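Local coordinates for protein 2-hydroxyhepta-2,4-diene-1,7-dioate isomerase (Mycobacterium abscessus, PDB 3RR6) that is of unproven function but belongs to the fumarylacetoacetate hydrolase family and may act as a metal-binding isomerase or acetylpyruvate hydrolase, at residues R34-A37 against T43-F46; N73-A76 against E80-G83. All coordinates share one frame; numbering follows the deposited sequence.

In the fold
Following the chain from the N terminus, contact 1 comes first: it closes the loop that leaves strand 32-36, so that residues 43-46 come back beside the strand's end just before strand 49-52 pairs with it. It lies at the surface of the Rv2993c-like N-terminal region and joins the end of 34-37 to the returning 43-46. Contact 2 opens only after contact 1 has closed, in the long loop between strands 67-70 and 91-94 of the fumarylacetoacetate hydrolase region, where residues 80-83 fold back on 73-76. The two are in series, neither nested nor crossed. They lie on opposite sides of the chain's centre, their own centres about 41 Å apart and their nearest atoms about 26 Å apart.

Contact 1: residues R34-A37 against T43-F46; sequences REIA and TPTF. With EDO (1,2-ethanediol), chain L.
The aromatic ring of F46 carries the CD methylene of R34 over one face, with the carbonyl oxygen of E35 in plane at its edge and CG1 of I36 approaching obliquely. The setting is an antiparallel beta bridge, I36 with F46 as a non-hydrogen-bonded pair, where the chain returns to the end of strand 32-36 in the Rv2993c-like N-terminal region. R34 CD stands 3.5 Å from the ring centroid of F46, a CH-pi contact 17° off the normal and displaced toward the rim. The R34 chain runs extended through its first two torsions, then bends at chi3 (-63°); its guanidinium plane stays inclined to the ring by 67°, and the cation-pi term is long and at most weak. R34 NE forms a salt bridge with E22, which holds that end on strand 15-22.

Next to the bridge, A37 N donates to T45 O at 2.8 Å, arriving above the carbonyl plane. The same T45 O receives a CA-H...O contact from I36 CA at 3.4 Å, and E35 O takes a matching one from F46 CA. On the apolar side I36 crosses P44 at an angle, while P44 also rests on M5. O2 of a 1,2-ethanediol, probably from the crystallisation liquor, gives A37 O a weak hydrogen bond. The I36 CD1 methyl meets the ring methylene P44 CB at 3.9 Å.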
loop_
_atom_site.group_PDB
_atom_site.type_symbol
_atom_site.label_atom_id
_atom_site.label_comp_id
_atom_site.label_asym_id
_atom_site.label_seq_id
_atom_site.Cartn_x
_atom_site.Cartn_y
_atom_site.Cartn_z
ATOM N N ARG A 34 -19.592 4.018 -8.368
ATOM C CA ARG A 34 -20.718 3.124 -8.647
ATOM C C ARG A 34 -20.710 1.972 -7.641
ATOM O O ARG A 34 -19.750 1.204 -7.588
ATOM C CB ARG A 34 -20.594 2.598 -10.078
ATOM C CG ARG A 34 -21.747 1.738 -10.567
ATOM C CD ARG A 34 -21.415 1.101 -11.916
ATOM N NE ARG A 34 -21.209 2.097 -12.968
ATOM C CZ ARG A 34 -22.155 2.563 -13.783
ATOM N NH1 ARG A 34 -23.416 2.143 -13.693
ATOM N NH2 ARG A 34 -21.836 3.470 -14.701
ATOM N N GLU A 35 -21.775 1.855 -6.846
ATOM C CA GLU A 35 -21.828 0.870 -5.773
ATOM C C GLU A 35 -21.876 -0.564 -6.303
ATOM O O GLU A 35 -22.695 -0.899 -7.163
ATOM C CB GLU A 35 -23.033 1.122 -4.855
ATOM C CG GLU A 35 -23.114 0.168 -3.670
ATOM C CD GLU A 35 -24.332 0.393 -2.796
ATOM O OE1 GLU A 35 -25.444 0.556 -3.343
ATOM O OE2 GLU A 35 -24.181 0.393 -1.554
ATOM N N ILE A 36 -21.008 -1.404 -5.754
ATOM C CA ILE A 36 -20.931 -2.810 -6.115
ATOM C C ILE A 36 -21.849 -3.639 -5.210
ATOM O O ILE A 36 -21.877 -3.458 -3.989
ATOM C CB ILE A 36 -19.462 -3.300 -6.059
ATOM C CG1 ILE A 36 -18.694 -2.723 -7.246
ATOM C CG2 ILE A 36 -19.359 -4.816 -6.069
ATOM C CD1 ILE A 36 -17.178 -2.879 -7.133
ATOM N N ALA A 37 -22.627 -4.522 -5.833
ATOM C CA ALA A 37 -23.523 -5.424 -5.123
ATOM C C ALA A 37 -22.813 -6.702 -4.694
ATOM O O ALA A 37 -22.761 -7.020 -3.501
ATOM C CB ALA A 37 -24.740 -5.759 -6.017
ATOM N N THR A 43 -16.065 -10.757 -11.180
ATOM C CA THR A 43 -16.624 -9.773 -12.104
ATOM C C THR A 43 -17.740 -9.058 -11.355
ATOM O O THR A 43 -18.822 -9.627 -11.175
ATOM C CB THR A 43 -17.184 -10.450 -13.369
ATOM O OG1 THR A 43 -16.128 -11.171 -14.021
ATOM C CG2 THR A 43 -17.762 -9.412 -14.321
ATOM N N PRO A 44 -17.474 -7.829 -10.876
ATOM C CA PRO A 44 -18.454 -7.215 -9.982
ATOM C C PRO A 44 -19.775 -6.899 -10.668
ATOM O O PRO A 44 -19.793 -6.572 -11.852
ATOM C CB PRO A 44 -17.772 -5.918 -9.542
ATOM C CG PRO A 44 -16.305 -6.190 -9.716
ATOM C CD PRO A 44 -16.237 -7.026 -10.950
ATOM N N THR A 45 -20.861 -7.022 -9.911
ATOM C CA THR A 45 -22.169 -6.540 -10.331
ATOM C C THR A 45 -22.493 -5.324 -9.493
ATOM O O THR A 45 -21.833 -5.071 -8.480
ATOM C CB THR A 45 -23.258 -7.603 -10.127
ATOM O OG1 THR A 45 -23.326 -7.970 -8.744
ATOM C CG2 THR A 45 -22.965 -8.836 -10.980
ATOM N N PHE A 46 -23.506 -4.570 -9.909
ATOM C CA PHE A 46 -23.804 -3.273 -9.323
ATOM C C PHE A 46 -25.229 -3.201 -8.772
ATOM O O PHE A 46 -26.144 -3.816 -9.311
ATOM C CB PHE A 46 -23.554 -2.191 -10.376
ATOM C CG PHE A 46 -22.148 -2.210 -10.913
ATOM C CD1 PHE A 46 -21.106 -1.695 -10.152
ATOM C CD2 PHE A 46 -21.857 -2.783 -12.142
ATOM C CE1 PHE A 46 -19.806 -1.735 -10.617
ATOM C CE2 PHE A 46 -20.548 -2.819 -12.618
ATOM C CZ PHE A 46 -19.524 -2.294 -11.845
HETATM C C1 EDO L . -20.074 -4.824 -1.238
HETATM O O1 EDO L . -19.822 -4.154 0.004
HETATM C C2 EDO L . -19.094 -5.973 -1.440
HETATM O O2 EDO L . -19.797 -7.085 -2.016
#

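Contact 2: residues N73-A76 against E80-G83; sequences NYAA and EMGG. With EDO (1,2-ethanediol), chain O.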
loop_
_atom_site.group_PDB
_atom_site.type_symbol
_atom_site.label_atom_id
_atom_site.label_comp_id
_atom_site.label_asym_id
_atom_site.label_seq_id
_atom_site.Cartn_x
_atom_site.Cartn_y
_atom_site.Cartn_z
ATOM N N ASN A 73 14.243 -3.665 -0.621
ATOM C CA ASN A 73 13.822 -4.310 -1.892
ATOM C C ASN A 73 13.957 -3.510 -3.194
ATOM O O ASN A 73 13.383 -3.899 -4.214
ATOM C CB ASN A 73 12.388 -4.887 -1.803
ATOM C CG ASN A 73 12.122 -5.967 -2.847
ATOM O OD1 ASN A 73 13.015 -6.761 -3.165
ATOM N ND2 ASN A 73 10.891 -6.008 -3.371
ATOM N N TYR A 74 14.717 -2.419 -3.167
ATOM C CA TYR A 74 15.019 -1.661 -4.381
ATOM C C TYR A 74 16.511 -1.610 -4.670
ATOM O O TYR A 74 17.323 -1.332 -3.774
ATOM C CB TYR A 74 14.513 -0.222 -4.255
ATOM C CG TYR A 74 13.052 -0.048 -4.574
ATOM C CD1 TYR A 74 12.073 -0.372 -3.648
ATOM C CD2 TYR A 74 12.650 0.434 -5.811
ATOM C CE1 TYR A 74 10.731 -0.213 -3.945
ATOM C CE2 TYR A 74 11.316 0.598 -6.123
ATOM C CZ TYR A 74 10.357 0.279 -5.184
ATOM O OH TYR A 74 9.030 0.429 -5.479
ATOM N N ALA A 75 16.859 -1.829 -5.933
ATOM C CA ALA A 75 18.203 -1.534 -6.421
ATOM C C ALA A 75 18.377 -0.023 -6.519
ATOM O O ALA A 75 17.422 0.702 -6.786
ATOM C CB ALA A 75 18.415 -2.169 -7.793
ATOM N N ALA A 76 19.609 0.439 -6.328
ATOM C CA ALA A 76 19.937 1.864 -6.462
ATOM C C ALA A 76 19.843 2.388 -7.899
ATOM O O ALA A 76 19.491 3.552 -8.117
ATOM C CB ALA A 76 21.327 2.124 -5.901
ATOM N N GLU A 80 22.591 -1.997 -11.339
ATOM C CA GLU A 80 22.737 -2.879 -10.174
ATOM C C GLU A 80 21.887 -4.155 -10.311
ATOM O O GLU A 80 22.069 -5.111 -9.550
ATOM C CB GLU A 80 22.339 -2.136 -8.888
ATOM C CG GLU A 80 22.901 -2.747 -7.597
ATOM C CD GLU A 80 21.899 -2.774 -6.449
ATOM O OE1 GLU A 80 21.621 -1.703 -5.859
ATOM O OE2 GLU A 80 21.402 -3.878 -6.122
ATOM N N MET A 81 20.964 -4.165 -11.275
ATOM C CA MET A 81 20.018 -5.274 -11.451
ATOM C C MET A 81 20.642 -6.522 -12.071
ATOM O O MET A 81 20.092 -7.616 -11.947
ATOM C CB MET A 81 18.832 -4.838 -12.326
ATOM C CG MET A 81 17.909 -3.799 -11.690
ATOM S SD MET A 81 17.009 -4.424 -10.268
ATOM C CE MET A 81 15.844 -5.556 -11.030
ATOM N N GLY A 82 21.769 -6.361 -12.758
ATOM C CA GLY A 82 22.407 -7.478 -13.443
ATOM C C GLY A 82 23.168 -8.433 -12.535
ATOM O O GLY A 82 23.322 -9.615 -12.862
ATOM N N GLY A 83 23.626 -7.930 -11.389
ATOM C CA GLY A 83 24.694 -8.581 -10.628
ATOM C C GLY A 83 24.344 -9.876 -9.919
ATOM O O GLY A 83 23.416 -10.592 -10.308
HETATM C C1 EDO O . 15.799 0.669 -0.913
HETATM O O1 EDO O . 15.138 -0.603 -0.844
HETATM C C2 EDO O . 17.172 0.579 -0.281
HETATM O O2 EDO O . 17.061 0.480 1.142
#
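E80 OE1 accepts a nearly straight hydrogen bond from A76 N, 3.0 Å long with an N-H...O angle of 169°. This side-chain-to-backbone bond closes a loop, a carboxylate reaching back to a backbone N-H four residues earlier, between strands 67-70 and 91-94 of the fumarylacetoacetate hydrolase region. The donor meets the carboxylate from above its plane, 46° out of it. CG of E80 lies anti to the backbone N (chi1 -159°), and a bend at chi2 then brings the carboxylate alongside A75, so that OE1 also sits 3.5 Å from A75 CA.

The methyl group of A75 points toward the returning segment, whose residues 80-82 are helical in their backbone angles but lack the helix hydrogen bonds. The carboxylate lies alongside this methyl, E80 CD and OE2 both 3.8 Å from A75 CB. A75 is buried, whereas E80 and M81 are exposed, and both touch its methyl group. The 73-76 limb is fixed to the body of the domain: the N73 side-chain amide gives ND2 to T231 O and takes H208 N at OD1, and A75 pairs through its backbone with L205. Y74 N donates to O1 of a 1,2-ethanediol, probably from the crystallisation liquor, at 3.0 Å. The apolar partner of A75 is M81, which, folded at chi2 and chi3, sets its sulfur SD 3.6 Å from A75 CB.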